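Local coordinates for protein arsenate Reductase (Corynebacterium glutamicum, PDB 3T38) that probably reduces arsenate to arsenite in a thioredoxin-dependent manner, using a low molecular weight tyrosine phosphatase fold, at residues Ala31-Ile34 with Asn35-Phe39; Ile17-Glu20 with Leu21-Tyr25; His68-Ala71 with Val72-Lys76. All coordinates share one frame; numbering follows the deposited sequence.

Contact 1: residues Ala31-Ile34 with Asn35-Phe39; sequences AETI and NRYIF. With D1D ((4S,5S)-1,2-dithiane-4,5-diol), chain C.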
# COMPACT_ATOMS: atom_id res chain seq x y z
N ALA A 31 -7.61 18.41 3.29
CA ALA A 31 -6.57 18.59 2.29
C ALA A 31 -5.35 17.70 2.56
O ALA A 31 -4.78 17.17 1.63
CB ALA A 31 -6.15 19.99 2.23
N GLU A 32 -4.96 17.57 3.83
CA GLU A 32 -3.85 16.70 4.21
C GLU A 32 -4.18 15.27 3.82
O GLU A 32 -3.35 14.59 3.24
CB GLU A 32 -3.46 16.84 5.70
CG GLU A 32 -4.65 16.75 6.66
CD GLU A 32 -4.36 17.20 8.07
OE1 GLU A 32 -4.63 16.37 9.00
OE2 GLU A 32 -3.91 18.38 8.25
N THR A 33 -5.41 14.82 4.08
CA THR A 33 -5.81 13.46 3.67
C THR A 33 -5.80 13.32 2.13
O THR A 33 -5.19 12.37 1.63
CB THR A 33 -7.15 13.08 4.31
OG1 THR A 33 -6.99 13.11 5.73
CG2 THR A 33 -7.61 11.70 3.91
N ILE A 34 -6.40 14.27 1.44
CA ILE A 34 -6.44 14.34 -0.01
C ILE A 34 -5.07 14.31 -0.65
O ILE A 34 -4.85 13.49 -1.61
CB ILE A 34 -7.15 15.61 -0.58
CG1 ILE A 34 -8.56 15.79 -0.02
CG2 ILE A 34 -7.16 15.55 -2.14
CD1 ILE A 34 -9.42 14.54 -0.22
N ASN A 35 -4.16 15.18 -0.19
CA ASN A 35 -2.78 15.09 -0.65
C ASN A 35 -2.10 13.71 -0.42
O ASN A 35 -1.45 13.21 -1.33
CB ASN A 35 -1.96 16.31 -0.19
CG ASN A 35 -2.52 17.62 -0.79
OD1 ASN A 35 -3.53 17.57 -1.54
ND2 ASN A 35 -1.93 18.78 -0.46
N ARG A 36 -2.27 13.08 0.75
CA ARG A 36 -1.68 11.73 0.93
C ARG A 36 -2.28 10.74 0.00
O ARG A 36 -1.61 9.81 -0.46
CB ARG A 36 -1.90 11.18 2.36
CG ARG A 36 -1.13 11.98 3.41
CD ARG A 36 0.39 11.67 3.26
NE ARG A 36 1.04 12.55 2.33
CZ ARG A 36 2.13 12.25 1.61
NH1 ARG A 36 2.68 11.04 1.68
NH2 ARG A 36 2.65 13.15 0.80
N TYR A 37 -3.56 10.91 -0.28
CA TYR A 37 -4.25 9.99 -1.16
C TYR A 37 -3.59 9.87 -2.48
O TYR A 37 -3.31 8.75 -2.98
CB TYR A 37 -5.73 10.33 -1.32
CG TYR A 37 -6.54 9.38 -0.50
CD1 TYR A 37 -7.09 8.22 -1.07
CD2 TYR A 37 -6.77 9.62 0.84
CE1 TYR A 37 -7.85 7.31 -0.28
CE2 TYR A 37 -7.54 8.72 1.62
CZ TYR A 37 -8.06 7.59 1.06
OH TYR A 37 -8.78 6.72 1.87
N ILE A 38 -3.28 10.99 -3.06
CA ILE A 38 -2.64 10.91 -4.36
C ILE A 38 -1.18 10.43 -4.37
O ILE A 38 -0.80 9.62 -5.22
CB ILE A 38 -2.87 12.17 -5.12
CG1 ILE A 38 -2.03 12.19 -6.37
CG2 ILE A 38 -2.59 13.36 -4.24
CD1 ILE A 38 -1.28 13.45 -6.48
N PHE A 39 -0.35 10.94 -3.46
CA PHE A 39 1.05 10.54 -3.48
C PHE A 39 1.24 9.10 -2.98
O PHE A 39 2.09 8.38 -3.52
CB PHE A 39 1.94 11.47 -2.68
CG PHE A 39 2.19 12.81 -3.37
CD1 PHE A 39 1.36 13.91 -3.10
CD2 PHE A 39 3.27 12.97 -4.24
CE1 PHE A 39 1.56 15.14 -3.71
CE2 PHE A 39 3.49 14.23 -4.86
CZ PHE A 39 2.63 15.32 -4.60
S1 D1D C . -1.87 5.93 3.59
C1 D1D C . -2.09 7.37 4.69
C2 D1D C . -3.52 7.78 4.62
O2 D1D C . -3.62 8.99 5.27
C3 D1D C . -3.82 8.22 3.21
O3 D1D C . -4.68 9.24 3.40
C4 D1D C . -4.50 7.24 2.30
S4 D1D C . -3.24 6.04 1.75
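T33 and Y37, one helical turn apart, run side by side in the same direction, and the methyl CG2 of T33 lies 3.8 Å from CE2 of the Y37 ring. The methyl sits there because CG2 is anti to the backbone N, which leaves the hydroxyl OG1 beside that nitrogen (chi1 -60°), where it meets T33 and E32 of the second subunit. This is the packed side of the turn. The carbonyl O of T33 lies in the plane of the Y37 ring, at its edge and 3.3 Å from CD2, while also accepting a 2.9 Å hydrogen bond from Y37 N.

The turn opens helix 31-49, and T33, R36 and Y37 belong to the pocket that binds the dithiane diol. The ligand's C4 lies 3.4 Å above one face of the tyrosine ring, offset toward the rim, and its O3 is 3.5 Å from CB of R36. A flat aromatic face suits the ligand carbon near its rim, and the tyrosine OH is hydrogen-bonded to D149.

The looser side carries A31, small and exposed. N35, partly exposed, meets A18 of helix 10-24 with its side chain, and its backbone N bonds A31 O (2.8 Å).

Contact 2: residues Ile17-Glu20 with Leu21-Tyr25; sequences IANE and LALTY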
# COMPACT_ATOMS: atom_id res chain seq x y z
N ILE A 17 -2.56 17.54 -9.53
CA ILE A 17 -3.67 16.63 -9.20
C ILE A 17 -4.15 16.73 -7.73
O ILE A 17 -5.36 16.76 -7.47
CB ILE A 17 -3.29 15.15 -9.58
CG1 ILE A 17 -3.06 15.00 -11.09
CG2 ILE A 17 -4.39 14.16 -9.17
CD1 ILE A 17 -2.18 13.81 -11.42
N ALA A 18 -3.24 16.80 -6.77
CA ALA A 18 -3.64 17.00 -5.38
C ALA A 18 -4.36 18.35 -5.16
O ALA A 18 -5.34 18.41 -4.43
CB ALA A 18 -2.45 16.90 -4.47
N ASN A 19 -3.88 19.41 -5.80
CA ASN A 19 -4.48 20.75 -5.65
C ASN A 19 -5.92 20.66 -6.11
O ASN A 19 -6.85 20.88 -5.34
CB ASN A 19 -3.68 21.85 -6.40
CG ASN A 19 -4.37 23.25 -6.37
OD1 ASN A 19 -5.53 23.38 -5.95
ND2 ASN A 19 -3.64 24.30 -6.82
N GLU A 20 -6.09 20.22 -7.36
CA GLU A 20 -7.40 19.99 -7.93
C GLU A 20 -8.32 19.09 -7.08
O GLU A 20 -9.49 19.36 -6.92
CB GLU A 20 -7.26 19.58 -9.41
CG GLU A 20 -7.23 20.87 -10.32
CD GLU A 20 -6.32 20.83 -11.60
OE1 GLU A 20 -5.80 19.75 -11.99
OE2 GLU A 20 -6.16 21.92 -12.22
N LEU A 21 -7.77 18.02 -6.52
CA LEU A 21 -8.56 17.12 -5.70
C LEU A 21 -8.87 17.75 -4.34
O LEU A 21 -9.95 17.55 -3.81
CB LEU A 21 -7.74 15.87 -5.48
CG LEU A 21 -8.37 14.51 -5.71
CD1 LEU A 21 -9.50 14.45 -6.78
CD2 LEU A 21 -7.21 13.56 -6.01
N ALA A 22 -7.90 18.47 -3.77
CA ALA A 22 -8.12 19.25 -2.56
C ALA A 22 -9.40 20.03 -2.76
O ALA A 22 -10.29 20.00 -1.93
CB ALA A 22 -6.96 20.20 -2.28
N LEU A 23 -9.51 20.71 -3.89
CA LEU A 23 -10.61 21.69 -4.05
C LEU A 23 -11.92 20.96 -4.32
O LEU A 23 -12.96 21.42 -3.94
CB LEU A 23 -10.28 22.67 -5.15
CG LEU A 23 -9.06 23.56 -4.98
CD1 LEU A 23 -8.90 24.41 -6.26
CD2 LEU A 23 -9.25 24.49 -3.77
N THR A 24 -11.84 19.76 -4.91
CA THR A 24 -13.02 18.98 -5.25
C THR A 24 -13.64 18.36 -4.00
O THR A 24 -14.85 18.38 -3.84
CB THR A 24 -12.67 17.91 -6.26
OG1 THR A 24 -12.27 18.58 -7.45
CG2 THR A 24 -13.90 17.06 -6.56
N TYR A 25 -12.79 17.84 -3.13
CA TYR A 25 -13.18 17.28 -1.86
C TYR A 25 -13.14 18.23 -0.66
O TYR A 25 -12.91 17.80 0.48
CB TYR A 25 -12.29 16.08 -1.58
CG TYR A 25 -12.80 14.90 -2.35
CD1 TYR A 25 -13.89 14.18 -1.86
CD2 TYR A 25 -12.23 14.53 -3.59
CE1 TYR A 25 -14.39 13.11 -2.55
CE2 TYR A 25 -12.73 13.49 -4.30
CZ TYR A 25 -13.82 12.77 -3.76
OH TYR A 25 -14.34 11.73 -4.41
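L23 rests on N19 from one turn further along the helix, the two side chains passing at a slant. In this van der Waals contact the amide oxygen OD1 of N19 meets the methyl CD1 of L23 at 3.5 Å. N19 swings its CG opposite the main-chain nitrogen (chi1 175°), which brings the amide toward the leucine. Both residues are exposed, so the polar amide suits its place, while L23 shields part of its surface against the amide and the carbonyl behind it.

Apolar contact between the segments is modest and belongs to the buried side. CG2 of I17 and CD2 of L21 approach to 4.3 Å; both chains also pack outward, I17 on E60 and L21 on K64 and L67 of helix 55-73, L21 also on I34 of helix 31-49. A18, with only a methyl, fits where helix 31-49 comes close with N35 and I38.

Hydrogen bonding is concentrated at E20 O. It accepts from T24 N at 3.1 Å and from the hydroxyl OG1 of T24 at 2.9 Å, the two donors arriving from opposite faces of the carbonyl plane. A threonine suits this place because OG1 beside its own backbone N (chi1 -64°) points back along the helix to the preceding turn, so that an exposed hydroxyl is satisfied by the main chain.

Charge enters through E20, whose carboxylate forms a salt bridge with R16, a further turn back on the same helix.

Y25 is the first residue to leave helical geometry, though its N still bonds L21 O at 2.9 Å. These residues form the last turns of an amphipathic helix, 10-24, in the N-terminal helical part of the protein, its apolar side packed on helices 31-49 and 55-73.

Contact 3: residues His68-Ala71 with Val72-Lys76; sequences HALA and VAEGK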
# COMPACT_ATOMS: atom_id res chain seq x y z
N HIS A 68 -13.78 8.23 -3.28
CA HIS A 68 -15.22 7.94 -3.41
C HIS A 68 -15.61 6.80 -2.48
O HIS A 68 -16.55 6.94 -1.72
CB HIS A 68 -15.64 7.65 -4.85
CG HIS A 68 -17.12 7.44 -5.02
ND1 HIS A 68 -18.02 8.48 -5.15
CD2 HIS A 68 -17.86 6.30 -5.10
CE1 HIS A 68 -19.25 8.00 -5.26
NE2 HIS A 68 -19.18 6.68 -5.24
N ALA A 69 -14.87 5.69 -2.51
CA ALA A 69 -15.08 4.63 -1.55
C ALA A 69 -15.11 5.19 -0.11
O ALA A 69 -16.07 4.92 0.62
CB ALA A 69 -14.05 3.52 -1.67
N LEU A 70 -14.14 6.01 0.27
CA LEU A 70 -14.14 6.55 1.63
C LEU A 70 -15.34 7.46 1.95
O LEU A 70 -15.88 7.42 3.05
CB LEU A 70 -12.83 7.31 1.91
CG LEU A 70 -12.53 7.81 3.34
CD1 LEU A 70 -12.48 6.61 4.33
CD2 LEU A 70 -11.22 8.58 3.36
N ALA A 71 -15.74 8.28 0.98
CA ALA A 71 -16.95 9.11 1.08
C ALA A 71 -18.18 8.24 1.38
O ALA A 71 -19.03 8.60 2.19
CB ALA A 71 -17.14 9.85 -0.25
N VAL A 72 -18.25 7.10 0.70
CA VAL A 72 -19.38 6.17 0.85
C VAL A 72 -19.31 5.52 2.23
O VAL A 72 -20.26 5.56 3.00
CB VAL A 72 -19.40 5.12 -0.29
CG1 VAL A 72 -20.43 4.00 -0.00
CG2 VAL A 72 -19.75 5.81 -1.61
N ALA A 73 -18.16 4.95 2.56
CA ALA A 73 -17.92 4.32 3.85
C ALA A 73 -18.43 5.21 4.98
O ALA A 73 -18.99 4.72 5.95
CB ALA A 73 -16.43 4.01 4.03
N GLU A 74 -18.26 6.52 4.82
CA GLU A 74 -18.61 7.51 5.86
C GLU A 74 -19.94 8.25 5.64
O GLU A 74 -20.24 9.29 6.28
CB GLU A 74 -17.48 8.52 5.99
CG GLU A 74 -16.14 7.89 6.20
CD GLU A 74 -15.10 8.86 6.73
OE1 GLU A 74 -15.30 10.11 6.72
OE2 GLU A 74 -14.06 8.34 7.19
N GLY A 75 -20.74 7.69 4.73
CA GLY A 75 -22.05 8.21 4.40
C GLY A 75 -22.07 9.65 3.91
O GLY A 75 -22.97 10.41 4.28
N LYS A 76 -21.09 10.01 3.09
CA LYS A 76 -20.98 11.35 2.51
C LYS A 76 -21.52 11.38 1.07
O LYS A 76 -21.42 12.40 0.39
CB LYS A 76 -19.51 11.77 2.52
CG LYS A 76 -19.00 12.16 3.87
CD LYS A 76 -17.50 12.31 3.84
CE LYS A 76 -16.87 12.32 5.24
NZ LYS A 76 -17.54 13.25 6.16
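V72 lays its methyl CG2 over one face of the H68 imidazole, a CH-pi contact 4.1 Å from the ring centroid and 28° off the normal. The ring is brought there by a side chain that departs trans to its own nitrogen (chi1 -176°). Valine suits the spot because its second methyl, beside its own backbone N, points back along the helix to the ring; CG2 also touches H68 O at 3.4 Å. L70 and E74, themselves one turn apart, lie side by side, CD1 of the leucine 3.7 Å from OE2 of the glutamate.

Beyond these pairs, helix 55-73 ends in a Schellman motif. K76 N reaches back to A71 O at 2.7 Å, and G75 N bonds V72 O at 2.8 Å. G75 is the C-prime residue, with a positive phi of 59° that glycine tolerates easily. The turn brings CB of K76 to 4.1 Å from CB of A71, whose small methyl suits this close approach, and the lysine NZ lies in a long salt bridge, 3.9 Å from OE1 of E74.

Further out, E111 of strand 111-116 hydrogen-bonds NE2 of H68, which probably helps hold the ring's rotation. A69 packs on V150 and A153 of helix 148-153.

How the contacts relate
The three turns lie on, or at the end of, consecutive helices of the N-terminal part. Contacts 1 and 2 are closest, with centres about 9 Å apart: I34 CG2 packs 3.4 Å from L21 CB, and N35 OD1 sits 3.2 Å from A18 CB. Contact 3 stands farther off, its centre about 16 Å from contact 1 and 17 Å from contact 2, yet Y37 OH reaches to 3.4 Å from L70 CD2. Contact 1 touches the bound dithiane diol directly. Its Y37 thus links the ligand to helix 55-73, which itself supplies R66 to the pocket. The side chain of L70 is about 7 Å from a bound ligand and that of L21 about 11 Å.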